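Local structure of dihydroorotase (Saccharomyces cerevisiae, 7CA0) at residues N227-V232 against A275-Q280. The protein catalyses the reversible, zinc-dependent cyclisation of N-carbamoyl-L-aspartate to dihydroorotate in the de novo synthesis of pyrimidines. Residues are numbered along the deposited sequence; the frame is centred on the assembly and turned at random.
With FOT (5-fluoro-2,6-dioxo-1,2,3,6-tetrahydropyrimidine-4-carboxylic acid), chain G.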
# COMPACT_ATOMS: atom_id res chain seq x y z
N ASN A 227 0.21 9.31 -3.33
CA ASN A 227 -1.11 8.79 -3.63
C ASN A 227 -1.72 8.02 -2.46
O ASN A 227 -2.86 7.55 -2.58
CB ASN A 227 -1.06 7.87 -4.86
CG ASN A 227 -0.76 8.64 -6.15
OD1 ASN A 227 -1.07 9.82 -6.26
ND2 ASN A 227 -0.20 7.95 -7.13
N PHE A 228 -1.02 7.92 -1.33
CA PHE A 228 -1.56 7.25 -0.16
C PHE A 228 -2.61 8.15 0.49
O PHE A 228 -2.32 9.32 0.80
CB PHE A 228 -0.45 6.94 0.85
CG PHE A 228 -0.95 6.31 2.14
CD1 PHE A 228 -1.72 5.15 2.13
CD2 PHE A 228 -0.67 6.90 3.36
CE1 PHE A 228 -2.19 4.60 3.32
CE2 PHE A 228 -1.13 6.35 4.56
CZ PHE A 228 -1.90 5.20 4.54
N CYS A 229 -3.81 7.62 0.71
CA CYS A 229 -4.84 8.37 1.41
C CYS A 229 -5.75 7.41 2.16
O CYS A 229 -5.63 6.18 2.05
CB CYS A 229 -5.64 9.23 0.45
SG CYS A 229 -6.62 8.29 -0.72
N LYS A 230 -6.66 7.98 2.95
CA LYS A 230 -7.69 7.20 3.62
C LYS A 230 -9.07 7.62 3.13
O LYS A 230 -9.33 8.82 2.99
CB LYS A 230 -7.58 7.35 5.14
CG LYS A 230 -6.27 6.84 5.72
CD LYS A 230 -6.06 5.37 5.34
CE LYS A 230 -6.77 4.44 6.31
NZ LYS A 230 -5.93 4.18 7.54
N PRO A 231 -9.97 6.67 2.83
CA PRO A 231 -9.69 5.24 2.73
C PRO A 231 -8.78 4.99 1.53
O PRO A 231 -8.82 5.78 0.58
CB PRO A 231 -11.07 4.62 2.53
CG PRO A 231 -12.03 5.68 2.83
CD PRO A 231 -11.38 6.96 2.56
N VAL A 232 -7.93 3.97 1.60
CA VAL A 232 -6.98 3.71 0.54
C VAL A 232 -7.72 3.42 -0.76
O VAL A 232 -8.84 2.92 -0.77
CB VAL A 232 -6.06 2.54 0.92
CG1 VAL A 232 -5.31 2.85 2.20
CG2 VAL A 232 -6.84 1.23 1.03
N ALA A 275 -1.37 10.49 5.39
CA ALA A 275 -2.32 10.06 4.35
C ALA A 275 -2.82 11.32 3.68
O ALA A 275 -2.65 12.31 4.27
CB ALA A 275 -3.46 9.37 5.02
N GLY A 276 -3.11 11.30 2.39
CA GLY A 276 -3.84 12.44 1.82
C GLY A 276 -3.32 12.90 0.47
O GLY A 276 -2.10 12.96 0.24
N VAL A 277 -4.25 13.23 -0.42
CA VAL A 277 -3.96 13.65 -1.79
C VAL A 277 -4.44 15.07 -1.96
O VAL A 277 -5.56 15.39 -1.57
CB VAL A 277 -4.67 12.73 -2.82
CG1 VAL A 277 -4.37 13.17 -4.23
CG2 VAL A 277 -4.31 11.25 -2.62
N TYR A 278 -3.60 15.93 -2.53
CA TYR A 278 -3.95 17.33 -2.75
C TYR A 278 -4.47 17.50 -4.17
O TYR A 278 -3.71 17.36 -5.13
CB TYR A 278 -2.77 18.26 -2.51
CG TYR A 278 -3.06 19.69 -2.90
CD1 TYR A 278 -3.90 20.47 -2.13
CD2 TYR A 278 -2.48 20.26 -4.02
CE1 TYR A 278 -4.17 21.78 -2.46
CE2 TYR A 278 -2.76 21.56 -4.37
CZ TYR A 278 -3.60 22.32 -3.59
OH TYR A 278 -3.86 23.62 -3.95
N SER A 279 -5.78 17.76 -4.30
CA SER A 279 -6.43 17.94 -5.59
C SER A 279 -7.06 19.31 -5.80
O SER A 279 -7.70 19.53 -6.84
CB SER A 279 -7.52 16.86 -5.77
OG SER A 279 -8.51 16.97 -4.76
N GLN A 280 -6.94 20.24 -4.83
CA GLN A 280 -7.75 21.46 -4.87
C GLN A 280 -7.44 22.32 -6.08
O GLN A 280 -8.35 22.89 -6.70
CB GLN A 280 -7.54 22.30 -3.62
CG GLN A 280 -8.73 23.16 -3.28
CD GLN A 280 -9.84 22.33 -2.66
OE1 GLN A 280 -9.69 21.87 -1.52
NE2 GLN A 280 -10.93 22.11 -3.39
C2 FOT G . -6.84 15.35 6.47
C6 FOT G . -5.37 14.04 5.39
C5 FOT G . -6.38 13.12 5.11
O2 FOT G . -7.00 16.34 7.06
N3 FOT G . -7.91 14.52 6.25
N1 FOT G . -5.58 15.14 6.06
O6 FOT G . -4.23 13.96 5.07
F5 FOT G . -6.18 11.97 4.40
C4 FOT G . -7.74 13.40 5.59
C41 FOT G . -8.92 12.43 5.33
O42 FOT G . -9.93 12.40 6.06
O41 FOT G . -8.92 11.61 4.38
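A275, G276 and V277 pack against F228, C229 and K230 in a buried loop-to-loop contact beside the active site of this TIM-barrel amidohydrolase, next to the bound ligand 5-fluoroorotate. One backbone hydrogen bond ties the loops together: N of G276 donates to O of F228 over 2.7 Å, nearly straight at 175° and aimed at a lone pair in the carbonyl plane. The same carbonyl receives a weak bond from K267 NZ, which also binds O of G276.

Apolar contacts flank this bond. F228 reaches A275 because a chi1 of 177° swings CG opposite the backbone N, laying CD2 and CE2 alongside the alanine, with CE2 3.8 Å from its CB. That methyl also meets the aliphatic part of K230, at 3.8 Å from CG, before the bent lysine chain carries NZ away to O of V104. Beyond the hydrogen bond, CG2 of V277 rests 3.9 Å from CB of C229.

The ligand lies against this junction, CA of G276 being 3.5 Å from its F5. K230 also has its side chain about 4 Å from that of H137, a probable zinc ligand, and about 6 Å from a bound zinc ion, so the 227-232 loop reaches towards the metal centre.

F228 additionally packs on G223 of the second subunit, placing the junction close to the dimer interface; within the chain, the 227-232 loop links helix 218-221 to helix 236-246, while 275-280 belongs to the long connection from strand 253-255 to helix 283-293.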